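Local coordinates for iron Super-Oxide Dismutase (Plasmodium knowlesi, PDB 2AWP), which probably destroys superoxide radicals with an iron cofactor, converting them to hydrogen peroxide and oxygen as an iron/manganese-family superoxide dismutase, at residues Asn109-Val114 against Ala178-Val183; Gly87-Glu92 against Gly102-Phe107; Lys51-Ile56 against Gln70-Ser75. All coordinates share one frame; numbering follows the deposited sequence.

Interaction 1: Asn109-Val114 against Ala178-Val183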
loop_
_atom_site.group_PDB
_atom_site.type_symbol
_atom_site.label_atom_id
_atom_site.label_comp_id
_atom_site.label_asym_id
_atom_site.label_seq_id
_atom_site.Cartn_x
_atom_site.Cartn_y
_atom_site.Cartn_z
ATOM N N ASN A 109 23.430 -3.016 -1.388
ATOM C CA ASN A 109 22.830 -4.289 -1.780
ATOM C C ASN A 109 21.741 -4.793 -0.849
ATOM O O ASN A 109 20.660 -5.153 -1.321
ATOM C CB ASN A 109 23.887 -5.359 -2.030
ATOM C CG ASN A 109 24.664 -5.101 -3.322
ATOM O OD1 ASN A 109 24.215 -4.338 -4.180
ATOM N ND2 ASN A 109 25.838 -5.720 -3.458
ATOM N N GLU A 110 22.026 -4.823 0.459
ATOM C CA GLU A 110 21.036 -5.267 1.431
ATOM C C GLU A 110 19.856 -4.297 1.507
ATOM O O GLU A 110 18.728 -4.733 1.535
ATOM C CB GLU A 110 21.651 -5.444 2.819
ATOM C CG GLU A 110 22.944 -6.250 2.796
ATOM C CD GLU A 110 23.654 -6.295 4.157
ATOM O OE1 GLU A 110 22.967 -6.098 5.217
ATOM O OE2 GLU A 110 24.900 -6.503 4.119
ATOM N N PHE A 111 20.119 -2.994 1.529
ATOM C CA PHE A 111 19.043 -2.010 1.588
ATOM C C PHE A 111 18.123 -2.111 0.391
ATOM O O PHE A 111 16.910 -2.110 0.568
ATOM C CB PHE A 111 19.539 -0.565 1.736
ATOM C CG PHE A 111 18.499 0.371 2.297
ATOM C CD1 PHE A 111 17.674 -0.026 3.351
ATOM C CD2 PHE A 111 18.363 1.660 1.803
ATOM C CE1 PHE A 111 16.704 0.852 3.895
ATOM C CE2 PHE A 111 17.414 2.554 2.353
ATOM C CZ PHE A 111 16.594 2.148 3.396
ATOM N N SER A 112 18.700 -2.233 -0.809
ATOM C CA SER A 112 17.919 -2.366 -2.041
ATOM C C SER A 112 17.051 -3.628 -2.017
ATOM O O SER A 112 15.894 -3.600 -2.450
ATOM C CB SER A 112 18.840 -2.372 -3.259
ATOM O OG SER A 112 19.630 -1.181 -3.302
ATOM N N ASN A 113 17.615 -4.721 -1.495
ATOM C CA ASN A 113 16.902 -5.993 -1.336
ATOM C C ASN A 113 15.694 -5.867 -0.410
ATOM O O ASN A 113 14.577 -6.307 -0.734
ATOM C CB ASN A 113 17.836 -7.087 -0.827
ATOM C CG ASN A 113 18.770 -7.612 -1.924
ATOM O OD1 ASN A 113 18.554 -7.358 -3.113
ATOM N ND2 ASN A 113 19.834 -8.327 -1.515
ATOM N N VAL A 114 15.918 -5.245 0.730
ATOM C CA VAL A 114 14.829 -5.001 1.668
ATOM C C VAL A 114 13.722 -4.138 1.063
ATOM O O VAL A 114 12.536 -4.490 1.158
ATOM C CB VAL A 114 15.343 -4.400 3.001
ATOM C CG1 VAL A 114 14.146 -3.813 3.836
ATOM C CG2 VAL A 114 16.077 -5.489 3.785
ATOM N N ALA A 178 17.246 4.371 -8.803
ATOM C CA ALA A 178 17.307 5.809 -9.035
ATOM C C ALA A 178 17.489 6.635 -7.732
ATOM O O ALA A 178 18.121 7.712 -7.713
ATOM C CB ALA A 178 16.053 6.257 -9.806
ATOM N N TRP A 179 16.920 6.108 -6.653
ATOM C CA TRP A 179 16.927 6.743 -5.336
ATOM C C TRP A 179 18.355 6.908 -4.782
ATOM O O TRP A 179 18.632 7.890 -4.083
ATOM C CB TRP A 179 16.070 5.919 -4.382
ATOM C CG TRP A 179 15.999 6.499 -2.992
ATOM C CD1 TRP A 179 15.137 7.474 -2.550
ATOM C CD2 TRP A 179 16.810 6.135 -1.869
ATOM N NE1 TRP A 179 15.365 7.737 -1.217
ATOM C CE2 TRP A 179 16.383 6.924 -0.773
ATOM C CE3 TRP A 179 17.859 5.214 -1.680
ATOM C CZ2 TRP A 179 16.964 6.824 0.498
ATOM C CZ3 TRP A 179 18.429 5.116 -0.414
ATOM C CH2 TRP A 179 17.989 5.933 0.655
ATOM N N TRP A 180 19.250 5.960 -5.118
ATOM C CA TRP A 180 20.675 6.056 -4.768
ATOM C C TRP A 180 21.349 7.339 -5.280
ATOM O O TRP A 180 22.304 7.835 -4.671
ATOM C CB TRP A 180 21.439 4.759 -5.149
ATOM C CG TRP A 180 20.928 3.579 -4.310
ATOM C CD1 TRP A 180 20.098 2.575 -4.729
ATOM C CD2 TRP A 180 21.158 3.344 -2.904
ATOM N NE1 TRP A 180 19.808 1.729 -3.686
ATOM C CE2 TRP A 180 20.448 2.163 -2.558
ATOM C CE3 TRP A 180 21.882 4.021 -1.908
ATOM C CZ2 TRP A 180 20.462 1.616 -1.248
ATOM C CZ3 TRP A 180 21.921 3.475 -0.602
ATOM C CH2 TRP A 180 21.208 2.286 -0.289
ATOM N N ASN A 181 20.792 7.940 -6.339
ATOM C CA ASN A 181 21.289 9.232 -6.849
ATOM C C ASN A 181 20.880 10.435 -5.994
ATOM O O ASN A 181 21.368 11.540 -6.210
ATOM C CB ASN A 181 20.788 9.464 -8.269
ATOM C CG ASN A 181 21.266 8.402 -9.236
ATOM O OD1 ASN A 181 22.453 8.306 -9.501
ATOM N ND2 ASN A 181 20.346 7.605 -9.765
ATOM N N LEU A 182 19.988 10.215 -5.039
ATOM C CA LEU A 182 19.357 11.295 -4.256
ATOM C C LEU A 182 19.683 11.275 -2.764
ATOM O O LEU A 182 19.544 12.308 -2.091
ATOM C CB LEU A 182 17.835 11.204 -4.415
ATOM C CG LEU A 182 17.236 11.272 -5.830
ATOM C CD1 LEU A 182 15.712 11.038 -5.721
ATOM C CD2 LEU A 182 17.556 12.616 -6.533
ATOM N N VAL A 183 20.144 10.123 -2.270
ATOM C CA VAL A 183 20.485 9.914 -0.849
ATOM C C VAL A 183 21.328 11.037 -0.272
ATOM O O VAL A 183 22.410 11.333 -0.775
ATOM C CB VAL A 183 21.285 8.590 -0.598
ATOM C CG1 VAL A 183 21.517 8.396 0.919
ATOM C CG2 VAL A 183 20.572 7.430 -1.140
#

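Interaction 2: Gly87-Glu92 against Gly102-Phe107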
loop_
_atom_site.group_PDB
_atom_site.type_symbol
_atom_site.label_atom_id
_atom_site.label_comp_id
_atom_site.label_asym_id
_atom_site.label_seq_id
_atom_site.Cartn_x
_atom_site.Cartn_y
_atom_site.Cartn_z
ATOM N N GLY A 87 25.639 9.321 -4.554
ATOM C CA GLY A 87 27.037 8.878 -4.585
ATOM C C GLY A 87 27.444 8.134 -3.314
ATOM O O GLY A 87 26.597 7.517 -2.628
ATOM N N GLU A 88 28.744 8.173 -3.022
ATOM C CA GLU A 88 29.328 7.459 -1.894
ATOM C C GLU A 88 29.040 8.239 -0.636
ATOM O O GLU A 88 29.052 9.487 -0.669
ATOM C CB GLU A 88 30.861 7.403 -2.027
ATOM C CG GLU A 88 31.371 6.474 -3.089
ATOM C CD GLU A 88 31.123 5.020 -2.777
ATOM O OE1 GLU A 88 31.391 4.561 -1.632
ATOM O OE2 GLU A 88 30.663 4.331 -3.693
ATOM N N PRO A 89 28.845 7.539 0.495
ATOM C CA PRO A 89 28.732 8.319 1.736
ATOM C C PRO A 89 30.023 9.086 2.030
ATOM O O PRO A 89 31.070 8.754 1.488
ATOM C CB PRO A 89 28.470 7.251 2.822
ATOM C CG PRO A 89 28.787 5.981 2.237
ATOM C CD PRO A 89 28.711 6.093 0.732
ATOM N N HIS A 90 29.944 10.099 2.889
ATOM C CA HIS A 90 31.121 10.866 3.259
ATOM C C HIS A 90 30.916 11.338 4.691
ATOM O O HIS A 90 29.779 11.345 5.182
ATOM C CB HIS A 90 31.312 12.051 2.302
ATOM C CG HIS A 90 30.071 12.852 2.073
ATOM N ND1 HIS A 90 29.692 13.889 2.896
ATOM C CD2 HIS A 90 29.121 12.769 1.109
ATOM C CE1 HIS A 90 28.553 14.401 2.462
ATOM N NE2 HIS A 90 28.185 13.740 1.377
ATOM N N GLY A 91 31.999 11.716 5.371
ATOM C CA GLY A 91 31.875 12.114 6.766
ATOM C C GLY A 91 31.651 10.893 7.647
ATOM O O GLY A 91 31.954 9.780 7.266
ATOM N N GLU A 92 31.094 11.115 8.818
ATOM C CA GLU A 92 30.993 10.081 9.854
ATOM C C GLU A 92 30.273 8.795 9.420
ATOM O O GLU A 92 30.712 7.691 9.742
ATOM C CB GLU A 92 30.351 10.681 11.106
ATOM C CG GLU A 92 31.290 10.664 12.309
ATOM C CD GLU A 92 32.429 11.681 12.226
ATOM O OE1 GLU A 92 32.147 12.900 12.205
ATOM O OE2 GLU A 92 33.614 11.262 12.204
ATOM N N GLY A 102 30.681 -3.550 6.310
ATOM C CA GLY A 102 31.902 -3.971 5.592
ATOM C C GLY A 102 32.266 -3.032 4.463
ATOM O O GLY A 102 33.454 -2.765 4.213
ATOM N N SER A 103 31.241 -2.517 3.765
ATOM C CA SER A 103 31.428 -1.608 2.632
ATOM C C SER A 103 30.122 -0.898 2.321
ATOM O O SER A 103 29.050 -1.409 2.650
ATOM C CB SER A 103 31.897 -2.377 1.389
ATOM O OG SER A 103 30.894 -3.185 0.822
ATOM N N PHE A 104 30.211 0.253 1.662
ATOM C CA PHE A 104 29.009 0.897 1.137
ATOM C C PHE A 104 28.255 -0.021 0.177
ATOM O O PHE A 104 27.035 -0.107 0.250
ATOM C CB PHE A 104 29.295 2.262 0.483
ATOM C CG PHE A 104 28.100 2.841 -0.219
ATOM C CD1 PHE A 104 26.946 3.189 0.503
ATOM C CD2 PHE A 104 28.098 2.985 -1.609
ATOM C CE1 PHE A 104 25.827 3.727 -0.151
ATOM C CE2 PHE A 104 26.978 3.510 -2.269
ATOM C CZ PHE A 104 25.853 3.876 -1.536
ATOM N N ASN A 105 28.963 -0.715 -0.716
ATOM C CA ASN A 105 28.272 -1.636 -1.642
ATOM C C ASN A 105 27.475 -2.735 -0.951
ATOM O O ASN A 105 26.380 -3.100 -1.404
ATOM C CB ASN A 105 29.202 -2.241 -2.697
ATOM C CG ASN A 105 29.434 -1.300 -3.889
ATOM O OD1 ASN A 105 30.433 -1.436 -4.604
ATOM N ND2 ASN A 105 28.525 -0.316 -4.092
ATOM N N ASN A 106 28.020 -3.283 0.131
ATOM C CA ASN A 106 27.275 -4.262 0.912
ATOM C C ASN A 106 26.001 -3.629 1.446
ATOM O O ASN A 106 24.923 -4.212 1.315
ATOM C CB ASN A 106 28.118 -4.871 2.045
ATOM C CG ASN A 106 29.260 -5.767 1.519
ATOM O OD1 ASN A 106 29.301 -6.120 0.331
ATOM N ND2 ASN A 106 30.205 -6.103 2.396
ATOM N N PHE A 107 26.119 -2.452 2.058
ATOM C CA PHE A 107 24.938 -1.782 2.600
ATOM C C PHE A 107 23.882 -1.539 1.491
ATOM O O PHE A 107 22.685 -1.835 1.669
ATOM C CB PHE A 107 25.315 -0.480 3.321
ATOM C CG PHE A 107 24.162 0.456 3.492
ATOM C CD1 PHE A 107 23.112 0.135 4.341
ATOM C CD2 PHE A 107 24.103 1.648 2.761
ATOM C CE1 PHE A 107 21.999 0.996 4.453
ATOM C CE2 PHE A 107 23.025 2.524 2.890
ATOM C CZ PHE A 107 21.976 2.200 3.744
#

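Interaction 3: Lys51-Ile56 against Gln70-Ser75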
loop_
_atom_site.group_PDB
_atom_site.type_symbol
_atom_site.label_atom_id
_atom_site.label_comp_id
_atom_site.label_asym_id
_atom_site.label_seq_id
_atom_site.Cartn_x
_atom_site.Cartn_y
_atom_site.Cartn_z
ATOM N N LYS A 51 0.088 18.515 21.968
ATOM C CA LYS A 51 1.319 17.748 21.896
ATOM C C LYS A 51 2.031 18.011 20.586
ATOM O O LYS A 51 1.404 18.388 19.587
ATOM C CB LYS A 51 1.012 16.257 22.043
ATOM C CG LYS A 51 0.621 15.879 23.461
ATOM C CD LYS A 51 -0.015 14.501 23.545
ATOM C CE LYS A 51 -0.592 14.259 24.937
ATOM N NZ LYS A 51 0.518 13.989 25.899
ATOM N N SER A 52 3.343 17.788 20.578
ATOM C CA SER A 52 4.112 17.913 19.373
ATOM C C SER A 52 3.818 16.720 18.456
ATOM O O SER A 52 3.241 15.709 18.893
ATOM C CB SER A 52 5.607 17.954 19.703
ATOM O OG SER A 52 6.026 16.673 20.161
ATOM N N LEU A 53 4.218 16.836 17.193
ATOM C CA LEU A 53 4.041 15.735 16.254
ATOM C C LEU A 53 4.694 14.465 16.768
ATOM O O LEU A 53 4.102 13.371 16.708
ATOM C CB LEU A 53 4.600 16.104 14.879
ATOM C CG LEU A 53 4.466 15.043 13.767
ATOM C CD1 LEU A 53 3.044 14.885 13.336
ATOM C CD2 LEU A 53 5.306 15.383 12.559
ATOM N N VAL A 54 5.933 14.602 17.250
ATOM C CA VAL A 54 6.677 13.467 17.781
ATOM C C VAL A 54 5.989 12.814 18.989
ATOM O O VAL A 54 5.877 11.588 19.068
ATOM C CB VAL A 54 8.136 13.866 18.085
ATOM C CG1 VAL A 54 8.779 12.909 19.067
ATOM C CG2 VAL A 54 8.900 13.922 16.800
ATOM N N GLU A 55 5.506 13.632 19.911
ATOM C CA GLU A 55 4.764 13.136 21.058
ATOM C C GLU A 55 3.480 12.426 20.640
ATOM O O GLU A 55 3.189 11.336 21.131
ATOM C CB GLU A 55 4.471 14.272 22.036
ATOM C CG GLU A 55 5.736 14.809 22.643
ATOM C CD GLU A 55 5.518 16.097 23.408
ATOM O OE1 GLU A 55 4.544 16.806 23.103
ATOM O OE2 GLU A 55 6.333 16.389 24.302
ATOM N N ILE A 56 2.751 13.005 19.693
ATOM C CA ILE A 56 1.528 12.368 19.176
ATOM C C ILE A 56 1.848 10.988 18.604
ATOM O O ILE A 56 1.220 9.997 18.986
ATOM C CB ILE A 56 0.786 13.251 18.127
ATOM C CG1 ILE A 56 0.222 14.509 18.807
ATOM C CG2 ILE A 56 -0.414 12.476 17.535
ATOM C CD1 ILE A 56 -0.061 15.652 17.853
ATOM N N GLN A 70 2.792 9.207 9.484
ATOM C CA GLN A 70 3.035 9.545 8.091
ATOM C C GLN A 70 3.595 10.953 7.881
ATOM O O GLN A 70 4.462 11.150 7.019
ATOM C CB GLN A 70 1.809 9.309 7.214
ATOM C CG GLN A 70 1.491 7.829 6.987
ATOM C CD GLN A 70 2.498 7.105 6.159
ATOM O OE1 GLN A 70 3.540 6.696 6.661
ATOM N NE2 GLN A 70 2.175 6.891 4.864
ATOM N N ILE A 71 3.083 11.947 8.612
ATOM C CA ILE A 71 3.664 13.291 8.471
ATOM C C ILE A 71 5.167 13.219 8.788
ATOM O O ILE A 71 5.977 13.771 8.058
ATOM C CB ILE A 71 3.045 14.319 9.404
ATOM C CG1 ILE A 71 1.555 14.536 9.079
ATOM C CG2 ILE A 71 3.814 15.683 9.293
ATOM C CD1 ILE A 71 0.769 14.998 10.298
ATOM N N TRP A 72 5.511 12.586 9.907
ATOM C CA TRP A 72 6.899 12.540 10.380
ATOM C C TRP A 72 7.769 11.739 9.391
ATOM O O TRP A 72 8.884 12.174 8.982
ATOM C CB TRP A 72 6.957 11.941 11.792
ATOM C CG TRP A 72 8.348 12.065 12.436
ATOM C CD1 TRP A 72 8.766 13.034 13.308
ATOM C CD2 TRP A 72 9.481 11.213 12.203
ATOM N NE1 TRP A 72 10.103 12.841 13.629
ATOM C CE2 TRP A 72 10.558 11.723 12.972
ATOM C CE3 TRP A 72 9.690 10.055 11.422
ATOM C CZ2 TRP A 72 11.833 11.116 12.981
ATOM C CZ3 TRP A 72 10.957 9.452 11.432
ATOM C CH2 TRP A 72 12.015 9.995 12.196
ATOM N N ASN A 73 7.261 10.584 8.987
ATOM C CA ASN A 73 8.000 9.696 8.044
ATOM C C ASN A 73 8.279 10.428 6.739
ATOM O O ASN A 73 9.326 10.254 6.127
ATOM C CB ASN A 73 7.147 8.470 7.701
ATOM C CG ASN A 73 6.922 7.535 8.871
ATOM O OD1 ASN A 73 7.637 7.572 9.868
ATOM N ND2 ASN A 73 5.914 6.675 8.745
ATOM N N HIS A 74 7.300 11.197 6.255
ATOM C CA HIS A 74 7.496 11.877 4.965
ATOM C C HIS A 74 8.498 12.998 5.061
ATOM O O HIS A 74 9.316 13.189 4.174
ATOM C CB HIS A 74 6.161 12.385 4.400
ATOM C CG HIS A 74 5.353 11.309 3.777
ATOM N ND1 HIS A 74 4.549 10.461 4.514
ATOM C CD2 HIS A 74 5.296 10.875 2.497
ATOM C CE1 HIS A 74 4.000 9.575 3.702
ATOM N NE2 HIS A 74 4.439 9.809 2.480
ATOM N N SER A 75 8.434 13.759 6.144
ATOM C CA SER A 75 9.427 14.802 6.339
ATOM C C SER A 75 10.853 14.249 6.409
ATOM O O SER A 75 11.771 14.808 5.811
ATOM C CB SER A 75 9.083 15.636 7.556
ATOM O OG SER A 75 7.991 16.468 7.223
#

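Interaction 1: Asn109-Val114 against Ala178-Val183
Trp-180 meets both Phe-111 and Ser-112, and together with Trp-179 and Phe-111 it makes an aromatic cluster inside the C-terminal domain of the iron/manganese superoxide dismutase fold, where helix 104-117 packs against segment 178-183. The Trp-180 CG stands beside the backbone N and anti to the carbonyl carbon (chi1 -65°), which carries the indole across to the helix although its CB does not point there. Its six-membered ring reaches Phe-111 at the phenyl edge, with Trp-180 CH2 3.6 Å from Phe-111 CD2 and the two planes meeting obliquely at 78°. The neighbouring Trp-179 approaches the same phenyl edge, its CH2 3.8 Å from Phe-111 CE2, while its CE3 lies over the centre of one face of the Trp-180 ring. Phe-111 thus fits against two indoles at once, and Ile-136 of strand 134-140 also packs on it. Ser-112 supplies the polar part of the contact: its OG takes the indole hydrogen of Trp-180 and gives its own proton to Lys-108 O one turn earlier. The Trp-180 NE1 to Ser-112 OG bond is 2.9 Å long but bent, with 131° at the hydrogen, and OG sits tilted from the indole plane.

Interaction 2: Gly87-Glu92 against Gly102-Phe107
Phe-104 is the residue through which 102-107 meets Gly-87, Glu-88 and Pro-89. Gly-102, with positive phi, ends the run of helix 92-101. Ser-103 follows as the N-cap of helix 104-117: its OG accepts from Asn-106 N at 3.0 Å. Phe-104 then opens the helix, and with CG anti to the backbone N (chi1 172°) its ring is turned toward Pro-89. Pro-89 covers one face of that ring in a CH-pi contact: CD is 3.6 Å from the Phe-104 ring centroid and 23° off the normal, displaced toward CG and CD1, each 3.4 Å from Pro-89 CD. This joins two parts of the C-terminal domain, the loop before helix 92-101 and the first turn of helix 104-117, the next helix along the chain. Glu-88, bent at chi2, brings its carboxylate obliquely to the ring, on the side Pro-89 occupies, with OE2 3.6 Å from Phe-104 CD2 and the two planes 84° apart. The backbone of Gly-87 adds its O, 3.9 Å from Phe-104 CZ, an oxygen that accepts a hydrogen bond from Trp-185 NE1. At Asn-106 the side chain ties back through ND2 to Phe-101 O, across the turn. Phe-107, one turn beyond Phe-104, has Phe-104 CD1 at the edge of its ring, near the ring plane, while Ile-97 of helix 92-101 touches its side chain.

Interaction 3: Lys51-Ile56 against Gln70-Ser75
The indole of Trp-72 is met by Leu-53 at its edge, near the ring plane, through CD2, while Val-54 CG2 approaches obliquely. Val-54 CG2 is 3.6 Å from Trp-72 NE1 and equally far from Trp-72 CD1, so the methyl sits against the pyrrole part of the indole. Phe-76, one turn further on, stacks on the Trp-72 ring. The other flat group, His-74, has Gln-70 CA at its edge and Trp-123 meeting it edge-to-face. Leu-53 buries the largest area of the contact: a chi1 of -179° swings its CG away from its own N toward helix 62-79, and both methyls rest on the same side of Ile-71. Leu-53 CD2 lies 3.6 Å from Ile-71 CG2 and Leu-53 CD1 is 3.8 Å from Ile-71 CD1, while the same CD2 is 3.9 Å from Trp-72 CB. Helix 53-59 begins just there with a capping box, Ser-52 OG accepting from Glu-55 N and Glu-55 OE1 accepting from Ser-52 N in a bond close to straight (172°). On the other helix, His-74 ND1 donates to Gln-70 O at 2.6 Å, the oxygen in the imidazole plane but ND1 above the carbonyl plane; His-74 N reaches the same oxygen from the opposite face. That bond fixes the rotation of the imidazole, consistent with NE2 being presented to the iron. The arrangement belongs to the alpha-hairpin domain, in which helix 53-59 packs on helix 62-79, the helix that brings His-74, a probable iron ligand, to the metal site.

How the interactions relate
Interactions 1 and 2 form one continuous patch on helix 104-117, their centres 11 Å apart. Trp-180 bridges them, with CH2 3.7 Å from Phe-107 CE2 and CZ3 3.9 Å from Phe-104 CE1. Interaction 3 stands apart, across the centre of the chain and in the alpha-hairpin domain; its centre is 24 Å from that of interaction 1 and 28 Å from that of interaction 2. Interactions 1 and 3 both approach probable iron ligands: interaction 3 holds His-74 itself, whereas in interaction 1 the side chain of Trp-179 is about 7 Å from that of Asp-158, another probable ligand. Interaction 2 lies away from the probable iron ligands.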